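Local structure of pantothenate synthetase (Francisella tularensis subsp. tularensis, 3N8H) at residues M158-L163 with T171-C176; K137-T142 with Q162-F167; Y206-Q211 with E218-K223; L231-K236 with K249-D254. The protein probably catalyses the ATP-dependent condensation of (R)-pantoate with beta-alanine to give pantothenate, by way of a pantoyl-adenylate intermediate. All blocks are in the same frame, centred on the assembly; numbering follows the deposited sequence. Where two conformers were deposited one is given.

Contact 1 (M158-L163 with T171-C176); sequences MLIKQL and TKIIVC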
# COMPACT_ATOMS: atom_id res chain seq x y z
N MSE A 158 -13.34 2.92 9.26
CA MSE A 158 -13.87 2.49 7.96
C MSE A 158 -12.74 2.30 6.96
O MSE A 158 -12.69 1.32 6.23
CB MSE A 158 -14.87 3.51 7.42
CG MSE A 158 -16.08 3.74 8.32
SE MSE A 158 -17.38 4.97 7.52
CE MSE A 158 -17.72 4.06 5.82
N LEU A 159 -11.83 3.26 6.93
CA LEU A 159 -10.69 3.21 6.04
C LEU A 159 -9.78 2.02 6.38
O LEU A 159 -9.28 1.33 5.48
CB LEU A 159 -9.91 4.53 6.10
CG LEU A 159 -10.59 5.73 5.48
CD1 LEU A 159 -9.72 6.98 5.64
CD2 LEU A 159 -10.86 5.43 3.99
N ILE A 160 -9.57 1.76 7.66
CA ILE A 160 -8.69 0.66 8.01
C ILE A 160 -9.37 -0.69 7.66
O ILE A 160 -8.70 -1.65 7.29
CB ILE A 160 -8.21 0.74 9.49
CG1 ILE A 160 -7.23 1.91 9.68
CG2 ILE A 160 -7.57 -0.59 9.96
CD1 ILE A 160 -6.86 2.13 11.16
N LYS A 161 -10.70 -0.74 7.75
CA LYS A 161 -11.40 -1.99 7.40
C LYS A 161 -11.23 -2.22 5.91
O LYS A 161 -11.06 -3.35 5.46
CB LYS A 161 -12.89 -1.94 7.79
CG LYS A 161 -13.18 -1.95 9.30
CD LYS A 161 -14.69 -1.81 9.59
CE LYS A 161 -15.05 -2.21 11.03
NZ LYS A 161 -16.52 -1.94 11.32
N GLN A 162 -11.24 -1.13 5.14
CA GLN A 162 -11.09 -1.26 3.68
C GLN A 162 -9.64 -1.69 3.34
O GLN A 162 -9.43 -2.56 2.50
CB GLN A 162 -11.45 0.04 2.97
CG GLN A 162 -11.41 -0.07 1.45
CD GLN A 162 -12.53 -0.94 0.91
OE1 GLN A 162 -13.68 -0.79 1.31
NE2 GLN A 162 -12.19 -1.86 0.01
N LEU A 163 -8.68 -1.09 4.03
CA LEU A 163 -7.26 -1.47 3.91
C LEU A 163 -7.00 -2.95 4.17
O LEU A 163 -6.24 -3.60 3.46
CB LEU A 163 -6.44 -0.66 4.90
CG LEU A 163 -4.94 -0.88 4.83
CD1 LEU A 163 -4.33 -0.09 3.66
CD2 LEU A 163 -4.25 -0.54 6.19
N THR A 171 -6.61 -10.18 9.83
CA THR A 171 -6.66 -9.57 11.13
C THR A 171 -8.11 -9.16 11.36
O THR A 171 -8.74 -8.59 10.47
CB THR A 171 -5.76 -8.32 11.19
OG1 THR A 171 -4.38 -8.72 11.19
CG2 THR A 171 -6.04 -7.52 12.45
N LYS A 172 -8.65 -9.47 12.53
CA LYS A 172 -9.99 -9.03 12.85
C LYS A 172 -9.90 -7.61 13.42
O LYS A 172 -8.94 -7.27 14.11
CB LYS A 172 -10.65 -9.98 13.85
CG LYS A 172 -12.05 -9.59 14.25
CD LYS A 172 -12.90 -10.81 14.59
CE LYS A 172 -13.18 -10.91 16.09
NZ LYS A 172 -12.06 -11.54 16.85
N ILE A 173 -10.89 -6.78 13.11
CA ILE A 173 -10.94 -5.43 13.67
C ILE A 173 -12.05 -5.30 14.71
O ILE A 173 -13.21 -5.56 14.43
CB ILE A 173 -11.12 -4.38 12.57
CG1 ILE A 173 -9.82 -4.29 11.77
CG2 ILE A 173 -11.49 -3.00 13.15
CD1 ILE A 173 -10.01 -3.86 10.36
N ILE A 174 -11.65 -4.89 15.92
CA ILE A 174 -12.56 -4.68 17.04
C ILE A 174 -12.70 -3.16 17.30
O ILE A 174 -11.74 -2.50 17.67
CB ILE A 174 -12.03 -5.36 18.32
CG1 ILE A 174 -11.80 -6.86 18.09
CG2 ILE A 174 -13.02 -5.16 19.47
CD1 ILE A 174 -10.58 -7.17 17.22
N VAL A 175 -13.90 -2.61 17.09
CA VAL A 175 -14.17 -1.19 17.35
C VAL A 175 -14.66 -0.98 18.78
O VAL A 175 -15.53 -1.72 19.25
CB VAL A 175 -15.21 -0.63 16.35
CG1 VAL A 175 -15.36 0.87 16.53
CG2 VAL A 175 -14.78 -0.97 14.94
N CYS A 176 -14.14 0.04 19.45
CA CYS A 176 -14.38 0.24 20.87
C CYS A 176 -15.00 1.61 21.16
O CYS A 176 -14.64 2.57 20.51
CB CYS A 176 -13.06 0.09 21.64
SG CYS A 176 -12.27 -1.55 21.44

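Contact 2 (K137-T142 with Q162-F167); sequences KLLQIT and QLVKDF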
# COMPACT_ATOMS: atom_id res chain seq x y z
N LYS A 137 2.02 -0.48 7.26
CA LYS A 137 3.36 -0.88 7.72
C LYS A 137 3.33 -1.59 9.09
O LYS A 137 3.95 -2.64 9.29
CB LYS A 137 4.27 0.36 7.79
CG LYS A 137 4.74 0.85 6.41
CD LYS A 137 5.35 2.27 6.54
CE LYS A 137 6.02 2.70 5.21
NZ LYS A 137 7.38 2.11 5.04
N LEU A 138 2.59 -1.00 10.03
CA LEU A 138 2.48 -1.51 11.39
C LEU A 138 1.84 -2.89 11.43
O LEU A 138 2.18 -3.75 12.26
CB LEU A 138 1.65 -0.54 12.23
CG LEU A 138 2.42 0.75 12.59
CD1 LEU A 138 1.52 1.75 13.28
CD2 LEU A 138 3.64 0.42 13.50
N LEU A 139 0.90 -3.10 10.53
CA LEU A 139 0.19 -4.37 10.44
C LEU A 139 1.09 -5.44 9.84
O LEU A 139 1.01 -6.63 10.20
CB LEU A 139 -1.07 -4.18 9.58
CG LEU A 139 -2.25 -3.49 10.27
CD1 LEU A 139 -3.46 -3.33 9.30
CD2 LEU A 139 -2.66 -4.27 11.50
N GLN A 140 1.96 -4.99 8.93
CA GLN A 140 2.86 -5.90 8.21
C GLN A 140 3.97 -6.31 9.16
O GLN A 140 4.48 -7.42 9.11
CB GLN A 140 3.43 -5.20 6.98
CG GLN A 140 2.42 -5.00 5.81
CD GLN A 140 2.05 -6.34 5.15
OE1 GLN A 140 1.06 -6.98 5.53
NE2 GLN A 140 2.85 -6.77 4.18
N ILE A 141 4.31 -5.41 10.06
CA ILE A 141 5.33 -5.68 11.06
C ILE A 141 4.75 -6.57 12.16
O ILE A 141 5.35 -7.57 12.52
CB ILE A 141 5.88 -4.35 11.67
CG1 ILE A 141 6.61 -3.53 10.60
CG2 ILE A 141 6.82 -4.65 12.84
CD1 ILE A 141 6.80 -2.03 10.98
N THR A 142 3.58 -6.22 12.70
CA THR A 142 3.08 -6.88 13.90
C THR A 142 2.31 -8.18 13.63
O THR A 142 2.25 -9.05 14.48
CB THR A 142 2.19 -5.95 14.71
OG1 THR A 142 1.14 -5.48 13.86
CG2 THR A 142 3.00 -4.74 15.22
N GLN A 162 -11.24 -1.13 5.14
CA GLN A 162 -11.09 -1.26 3.68
C GLN A 162 -9.64 -1.69 3.34
O GLN A 162 -9.43 -2.56 2.50
CB GLN A 162 -11.45 0.04 2.97
CG GLN A 162 -11.41 -0.07 1.45
CD GLN A 162 -12.53 -0.94 0.91
OE1 GLN A 162 -13.68 -0.79 1.31
NE2 GLN A 162 -12.19 -1.86 0.01
N LEU A 163 -8.68 -1.09 4.03
CA LEU A 163 -7.26 -1.47 3.91
C LEU A 163 -7.00 -2.95 4.17
O LEU A 163 -6.24 -3.60 3.46
CB LEU A 163 -6.44 -0.66 4.90
CG LEU A 163 -4.94 -0.88 4.83
CD1 LEU A 163 -4.33 -0.09 3.66
CD2 LEU A 163 -4.25 -0.54 6.19
N VAL A 164 -7.60 -3.47 5.23
CA VAL A 164 -7.39 -4.86 5.66
C VAL A 164 -7.98 -5.83 4.62
O VAL A 164 -7.40 -6.87 4.30
CB VAL A 164 -7.94 -5.09 7.11
CG1 VAL A 164 -8.28 -6.55 7.38
CG2 VAL A 164 -6.95 -4.57 8.15
N LYS A 165 -9.11 -5.42 4.06
CA LYS A 165 -9.80 -6.16 3.02
C LYS A 165 -9.02 -6.17 1.69
O LYS A 165 -8.84 -7.21 1.05
CB LYS A 165 -11.17 -5.50 2.80
CG LYS A 165 -12.04 -6.20 1.76
CD LYS A 165 -13.30 -5.37 1.48
CE LYS A 165 -14.38 -6.21 0.81
NZ LYS A 165 -15.69 -5.51 0.83
N ASP A 166 -8.57 -4.99 1.30
CA ASP A 166 -7.94 -4.79 -0.01
C ASP A 166 -6.57 -5.40 -0.10
O ASP A 166 -6.14 -5.85 -1.16
CB ASP A 166 -7.83 -3.29 -0.31
CG ASP A 166 -8.95 -2.80 -1.24
OD1 ASP A 166 -9.24 -3.47 -2.26
OD2 ASP A 166 -9.52 -1.73 -0.94
N PHE A 167 -5.87 -5.44 1.03
CA PHE A 167 -4.52 -6.00 1.00
C PHE A 167 -4.42 -7.29 1.78
O PHE A 167 -3.35 -7.64 2.30
CB PHE A 167 -3.52 -4.93 1.44
CG PHE A 167 -3.58 -3.72 0.55
CD1 PHE A 167 -3.19 -3.83 -0.79
CD2 PHE A 167 -4.11 -2.53 1.00
CE1 PHE A 167 -3.27 -2.74 -1.65
CE2 PHE A 167 -4.20 -1.42 0.15
CZ PHE A 167 -3.79 -1.52 -1.18

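Contact 3 (Y206-Q211 with E218-K223); sequences YEILRQ and EELTNK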
# COMPACT_ATOMS: atom_id res chain seq x y z
N TYR A 206 -19.83 20.84 25.41
CA TYR A 206 -20.52 19.58 25.63
C TYR A 206 -21.79 19.70 26.48
O TYR A 206 -22.66 18.82 26.44
CB TYR A 206 -19.56 18.50 26.12
CG TYR A 206 -18.87 17.90 24.93
CD1 TYR A 206 -19.31 16.71 24.37
CD2 TYR A 206 -17.84 18.59 24.30
CE1 TYR A 206 -18.70 16.19 23.23
CE2 TYR A 206 -17.24 18.09 23.17
CZ TYR A 206 -17.68 16.89 22.64
OH TYR A 206 -17.07 16.42 21.52
N GLU A 207 -21.91 20.81 27.20
CA GLU A 207 -23.12 21.10 27.94
C GLU A 207 -24.17 21.49 26.91
O GLU A 207 -25.34 21.16 27.03
CB GLU A 207 -22.86 22.25 28.91
CG GLU A 207 -23.95 22.49 29.94
CD GLU A 207 -23.54 23.54 30.98
OE1 GLU A 207 -24.31 24.50 31.20
OE2 GLU A 207 -22.44 23.40 31.57
N ILE A 208 -23.71 22.18 25.87
CA ILE A 208 -24.57 22.58 24.76
C ILE A 208 -24.99 21.38 23.92
O ILE A 208 -26.16 21.22 23.59
CB ILE A 208 -23.83 23.61 23.87
CG1 ILE A 208 -23.65 24.93 24.63
CG2 ILE A 208 -24.55 23.82 22.55
CD1 ILE A 208 -22.78 25.93 23.92
N LEU A 209 -24.03 20.55 23.58
CA LEU A 209 -24.32 19.39 22.75
C LEU A 209 -25.34 18.48 23.42
O LEU A 209 -26.27 18.00 22.77
CB LEU A 209 -23.03 18.63 22.42
CG LEU A 209 -22.07 19.34 21.44
CD1 LEU A 209 -20.69 18.64 21.36
CD2 LEU A 209 -22.72 19.50 20.04
N ARG A 210 -25.18 18.25 24.72
CA ARG A 210 -26.08 17.35 25.46
C ARG A 210 -27.54 17.80 25.50
O ARG A 210 -28.44 16.98 25.61
CB ARG A 210 -25.57 17.14 26.88
CG ARG A 210 -24.61 16.00 26.93
CD ARG A 210 -24.23 15.62 28.35
NE ARG A 210 -23.41 14.42 28.29
CZ ARG A 210 -22.64 14.00 29.29
NH1 ARG A 210 -22.61 14.66 30.43
NH2 ARG A 210 -21.93 12.89 29.13
N GLN A 211 -27.76 19.11 25.44
CA GLN A 211 -29.11 19.67 25.38
C GLN A 211 -29.67 19.83 23.96
O GLN A 211 -30.77 20.34 23.80
CB GLN A 211 -29.13 21.05 26.05
CG GLN A 211 -28.56 21.07 27.45
CD GLN A 211 -28.45 22.48 28.00
OE1 GLN A 211 -28.52 23.45 27.25
NE2 GLN A 211 -28.29 22.59 29.31
N GLU A 218 -27.04 25.18 12.13
CA GLU A 218 -26.68 26.59 12.03
C GLU A 218 -26.69 27.29 13.38
O GLU A 218 -25.74 27.96 13.76
CB GLU A 218 -27.66 27.29 11.08
CG GLU A 218 -27.01 28.19 10.05
CD GLU A 218 -27.11 29.65 10.42
OE1 GLU A 218 -27.64 30.45 9.61
OE2 GLU A 218 -26.68 30.01 11.54
N GLU A 219 -27.80 27.16 14.10
CA GLU A 219 -27.91 27.77 15.43
C GLU A 219 -26.96 27.07 16.41
O GLU A 219 -26.44 27.70 17.33
CB GLU A 219 -29.34 27.68 15.95
CG GLU A 219 -30.30 28.64 15.28
CD GLU A 219 -31.72 28.50 15.81
OE1 GLU A 219 -31.95 27.58 16.64
OE2 GLU A 219 -32.60 29.30 15.41
N LEU A 220 -26.73 25.77 16.19
CA LEU A 220 -25.87 25.01 17.08
C LEU A 220 -24.42 25.46 16.88
O LEU A 220 -23.64 25.54 17.82
CB LEU A 220 -26.02 23.50 16.84
CG LEU A 220 -25.09 22.53 17.58
CD1 LEU A 220 -25.06 22.86 19.07
CD2 LEU A 220 -25.51 21.07 17.36
N THR A 221 -24.09 25.77 15.63
CA THR A 221 -22.75 26.23 15.30
C THR A 221 -22.53 27.57 16.02
O THR A 221 -21.49 27.79 16.64
CB THR A 221 -22.55 26.34 13.76
OG1 THR A 221 -22.61 25.04 13.18
CG2 THR A 221 -21.19 26.93 13.43
N ASN A 222 -23.52 28.45 15.95
CA ASN A 222 -23.42 29.75 16.62
C ASN A 222 -23.25 29.62 18.12
O ASN A 222 -22.52 30.39 18.73
CB ASN A 222 -24.65 30.61 16.31
CG ASN A 222 -24.73 31.00 14.85
OD1 ASN A 222 -23.75 30.91 14.10
ND2 ASN A 222 -25.91 31.45 14.42
N LYS A 223 -23.92 28.65 18.73
CA LYS A 223 -23.80 28.45 20.18
C LYS A 223 -22.42 27.95 20.56
O LYS A 223 -21.83 28.42 21.53
CB LYS A 223 -24.89 27.52 20.72
CG LYS A 223 -26.24 28.20 20.80
CD LYS A 223 -27.33 27.26 20.35
CE LYS A 223 -27.83 26.41 21.49
NZ LYS A 223 -29.29 26.66 21.70

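Contact 4 (L231-K236 with K249-D254); sequences LQYIQK and KVRLID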
# COMPACT_ATOMS: atom_id res chain seq x y z
N LEU A 231 -15.67 26.33 15.48
CA LEU A 231 -16.18 25.12 14.86
C LEU A 231 -15.56 24.97 13.45
O LEU A 231 -15.55 25.91 12.67
CB LEU A 231 -17.71 25.19 14.84
CG LEU A 231 -18.59 23.95 14.64
CD1 LEU A 231 -18.56 23.52 13.20
CD2 LEU A 231 -18.21 22.81 15.58
N GLN A 232 -14.99 23.81 13.18
CA GLN A 232 -14.52 23.46 11.83
C GLN A 232 -15.67 22.95 10.96
O GLN A 232 -15.91 23.45 9.85
CB GLN A 232 -13.41 22.39 11.91
CG GLN A 232 -12.11 22.87 12.51
CD GLN A 232 -11.05 23.17 11.46
OE1 GLN A 232 -10.42 22.24 10.93
NE2 GLN A 232 -10.83 24.46 11.17
N TYR A 233 -16.35 21.92 11.45
CA TYR A 233 -17.52 21.41 10.75
C TYR A 233 -18.42 20.69 11.73
O TYR A 233 -17.98 20.24 12.80
CB TYR A 233 -17.14 20.49 9.58
CG TYR A 233 -16.41 19.23 9.98
CD1 TYR A 233 -15.01 19.15 9.89
CD2 TYR A 233 -17.10 18.13 10.46
CE1 TYR A 233 -14.34 18.00 10.26
CE2 TYR A 233 -16.44 16.98 10.84
CZ TYR A 233 -15.06 16.91 10.74
OH TYR A 233 -14.40 15.76 11.11
N ILE A 234 -19.69 20.64 11.40
CA ILE A 234 -20.63 19.76 12.08
C ILE A 234 -21.58 19.23 11.03
O ILE A 234 -22.10 19.99 10.20
CB ILE A 234 -21.38 20.45 13.25
CG1 ILE A 234 -22.18 19.43 14.07
CG2 ILE A 234 -22.27 21.61 12.74
CD1 ILE A 234 -22.62 19.97 15.44
N GLN A 235 -21.78 17.91 11.02
CA GLN A 235 -22.59 17.29 9.99
C GLN A 235 -23.28 16.04 10.49
O GLN A 235 -22.78 15.34 11.38
CB GLN A 235 -21.71 16.92 8.79
CG GLN A 235 -21.16 18.10 8.03
CD GLN A 235 -21.17 17.88 6.52
OE1 GLN A 235 -21.44 16.78 6.04
NE2 GLN A 235 -20.87 18.94 5.78
N LYS A 236 -24.44 15.76 9.90
CA LYS A 236 -25.07 14.45 10.07
C LYS A 236 -24.68 13.55 8.92
O LYS A 236 -24.91 13.87 7.76
CB LYS A 236 -26.59 14.58 10.11
CG LYS A 236 -27.10 15.53 11.18
CD LYS A 236 -28.60 15.69 11.10
CE LYS A 236 -29.06 16.87 11.92
NZ LYS A 236 -30.55 17.05 11.83
N LYS A 249 -5.23 26.61 19.76
CA LYS A 249 -4.53 25.89 18.69
C LYS A 249 -4.78 24.39 18.74
O LYS A 249 -4.15 23.62 18.00
CB LYS A 249 -3.02 26.12 18.75
CG LYS A 249 -2.55 27.41 18.09
CD LYS A 249 -2.44 28.55 19.08
CE LYS A 249 -1.89 29.80 18.40
NZ LYS A 249 -1.62 30.92 19.36
N VAL A 250 -5.71 23.98 19.60
CA VAL A 250 -5.94 22.56 19.84
C VAL A 250 -7.14 22.10 19.03
O VAL A 250 -8.24 22.62 19.21
CB VAL A 250 -6.16 22.24 21.36
CG1 VAL A 250 -6.43 20.73 21.58
CG2 VAL A 250 -4.96 22.68 22.16
N ARG A 251 -6.93 21.13 18.14
CA ARG A 251 -8.01 20.68 17.28
C ARG A 251 -8.57 19.36 17.81
O ARG A 251 -7.84 18.37 17.87
CB ARG A 251 -7.55 20.53 15.83
CG ARG A 251 -8.68 20.31 14.82
CD ARG A 251 -8.10 19.97 13.42
NE ARG A 251 -9.19 19.70 12.50
CZ ARG A 251 -9.74 18.50 12.32
NH1 ARG A 251 -9.27 17.46 12.98
NH2 ARG A 251 -10.75 18.34 11.48
N LEU A 252 -9.84 19.36 18.20
CA LEU A 252 -10.52 18.16 18.71
C LEU A 252 -11.67 17.72 17.80
O LEU A 252 -12.30 18.55 17.15
CB LEU A 252 -11.08 18.42 20.10
CG LEU A 252 -10.04 18.83 21.15
CD1 LEU A 252 -10.73 18.97 22.49
CD2 LEU A 252 -8.86 17.82 21.18
N ILE A 253 -11.95 16.40 17.77
CA ILE A 253 -13.03 15.85 16.96
C ILE A 253 -13.88 14.93 17.81
O ILE A 253 -13.46 14.46 18.89
CB ILE A 253 -12.52 15.07 15.70
CG1 ILE A 253 -12.17 13.60 16.02
CG2 ILE A 253 -11.35 15.80 15.05
CD1 ILE A 253 -11.64 12.80 14.82
N ASP A 254 -15.08 14.68 17.31
CA ASP A 254 -16.02 13.77 17.96
C ASP A 254 -17.06 13.24 16.95
O ASP A 254 -17.32 13.84 15.91
CB ASP A 254 -16.71 14.50 19.13
CG ASP A 254 -17.33 13.54 20.13
OD1 ASP A 254 -17.22 12.29 19.95
OD2 ASP A 254 -17.96 14.04 21.09
O HOH W 1 -15.45 14.06 13.47

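Contact 1 (M158-L163 with T171-C176)
In the beta-alpha-beta unit made of strand 146-150, helix 154-166 and strand 172-176, Ile160 and Lys161 on the helix rest on Ile173 and Val175 on the closing strand. The segments 158-163 and 172-176 run nearly antiparallel, at 171°, with their axes 9.7 Å apart at closest approach. Ile173 supplies most of the strand's side of the contact, and Lys161 most of the helix's. Ile173 CG1 stands anti to the carbonyl carbon (chi1 -71°), and the branch pushes CD1 into the helix, where it meets Lys161 CA at 3.8 Å and Lys161 CG at the same distance. The same methyl touches Ile160 CG2 at 4.1 Å, the two isoleucines crossing at a slant. Farther out, the extended Lys161 chain passes Val175 at about a right angle, with CE 4.1 Å from Val175 CG2. Beta-branched residues suit the strand because alternate side chains present compact, rigid methyls to the helix; lysine suits the exposed margin, where its methylenes can pack. Ile160 also sits on Leu147 and Leu149 of strand 146-150 and on Met131. The contact rests mainly on carbon against carbon, with no directed polar bond between the two segments, so shape and burial of methyls probably account for it.

Contact 2 (K137-T142 with Q162-F167)
Away from the apolar patch where Leu139 meets Val164, one face of the Phe167 ring carries Asp166 CB, 4.0 Å above the plane and shifted toward the rim. Also apart from that patch, the Gln162 amide donates from NE2 to Asp166 OD2 at 2.8 Å, nearly straight at 168°; the acceptor lies in the amide plane, whereas the donor stands well above the carboxylate plane. The other carboxylate oxygen, Asp166 OD1, pairs outside these two segments, in a salt bridge to Lys137 of the second subunit. Each oxygen of this buried aspartate thus has a partner, which would probably favour its charged form. In the patch itself, Leu139 CD1 is 3.9 Å from Val164 CG2 and 4.3 Å from Leu163 CD2. Val164 CG2 lies anti to the carbonyl carbon (chi1 156°), which sets it toward Leu139 CD1. The side chains cross at about a right angle, leucine's longer chain letting its methyl reach the short, branched valine. At the C-terminal end of helix 127-142, Thr142 OG1 donates to Leu138 O at 2.6 Å, on the opposite face of that carbonyl from Thr142 N. Pro144 and Ile169 also pack on Leu139, Leu138 and Thr142 lean on Phe28 of strand 26-31, and Phe167 reaches Leu136 of the second subunit, placing this junction of helices 127-142 and 154-166 at the dimer interface.

Contact 3 (Y206-Q211 with E218-K223)
Ile208 and Leu209 of helix 196-210 pack against Leu220 and Lys223 of helix 217-225, and apolar contacts dominate. Ile208 CG2 lies 3.6 Å from Leu220 CD1, the two side chains sliding past each other in opposite directions, while Leu209 CD2 meets Leu220 CD2 at 4.2 Å, roughly at right angles. Leu220 was deposited in two conformers, so these details hold for one of them. Its CG is anti to the backbone N (chi1 174°), which brings both methyls round to the facing helix.

Contacts of aliphatic groups with polar residues come next. Ile208 CD1 approaches Lys223 O at 3.6 Å, and Ile208 CG2 touches Lys223 CB at 4.1 Å; a lysine is well placed at this exposed position, since its first carbons can pack. Lys223 O itself accepts a hydrogen bond from Ser226.

Against an aromatic face, Leu209 CD1 sits 3.6 Å above the Tyr206 ring, over its centre, a CH-pi contact within one helix.

The segments 206-210 and 218-223 run roughly antiparallel, their axes 10.7 Å apart and inclined at 158°. The two helices lie side by side on the antiparallel sheet, Leu220 and Thr221 touching Ile234 of strand 230-237 and Tyr206 bonding Asp254 of strand 250-257.

Contact 4 (L231-K236 with K249-D254)
Arg251 NE donates to Gln232 OE1 at 3.2 Å, and the bond is almost straight, 174° at the hydrogen. The oxygen lies in the guanidinium plane, at its edge, but the donor is tilted from the amide carbonyl plane by 34°, and the two flat groups stand nearly perpendicular. Arg251, deposited in two conformers, is here extended from CG to NE; the Gln232 chain bends at chi2, which brings OE1 to the NE edge of the guanidinium. Glutamine suits the site because its carbonyl oxygen can take an N-H without adding charge. NH1 forms a salt bridge with Glu120 and NH2 bonds Ser123, so in this conformer all three nitrogens have partners, which restrains the group. NH2 also comes within 3.8 Å of Tyr233 CE1, obliquely to the ring.

Tyr233 CG sits between its backbone N and carbonyl carbon (chi1 63°), bringing the ring up beside Arg251. Its OH bonds Glu120, so that one carboxylate serves both residues, and it accepts at 3.1 Å from a water that also donates to Asp254 O at 3.1 Å. Tyrosine thus combines a flat packing surface with a hydroxyl that, through a water, spans the middle strand.

Gln232 and Tyr233 both face Ala244 on strand 240-247, a classic beta bulge in strand 230-237. The arrangement belongs to the three-stranded antiparallel sheet of the C-terminal part of the enzyme: side chains of its two outer strands meet across the face of the middle one, and Arg251 lies beside Arg190, which lines the proline-occupied pocket.

The four contacts fall into two pairs on different parts of the chain. Contacts 1 and 2 share helix 154-166 and touch directly, Ile173 CD1 packing on Val164 CG2 at 3.8 Å; together they pack that helix on strand 172-176 and on helix 127-142, beside the second subunit. Contacts 3 and 4 are joined by a probable hydrogen bond of 2.6 Å between Tyr206 OH and Asp254 OD2. The pairs are well separated, with contact 2 and contact 3 centres about 38 Å apart. The ligands lie between them: the side chain of Ile160 is about 7 Å from bound AMP, and that of Arg251 about 7 Å from bound proline.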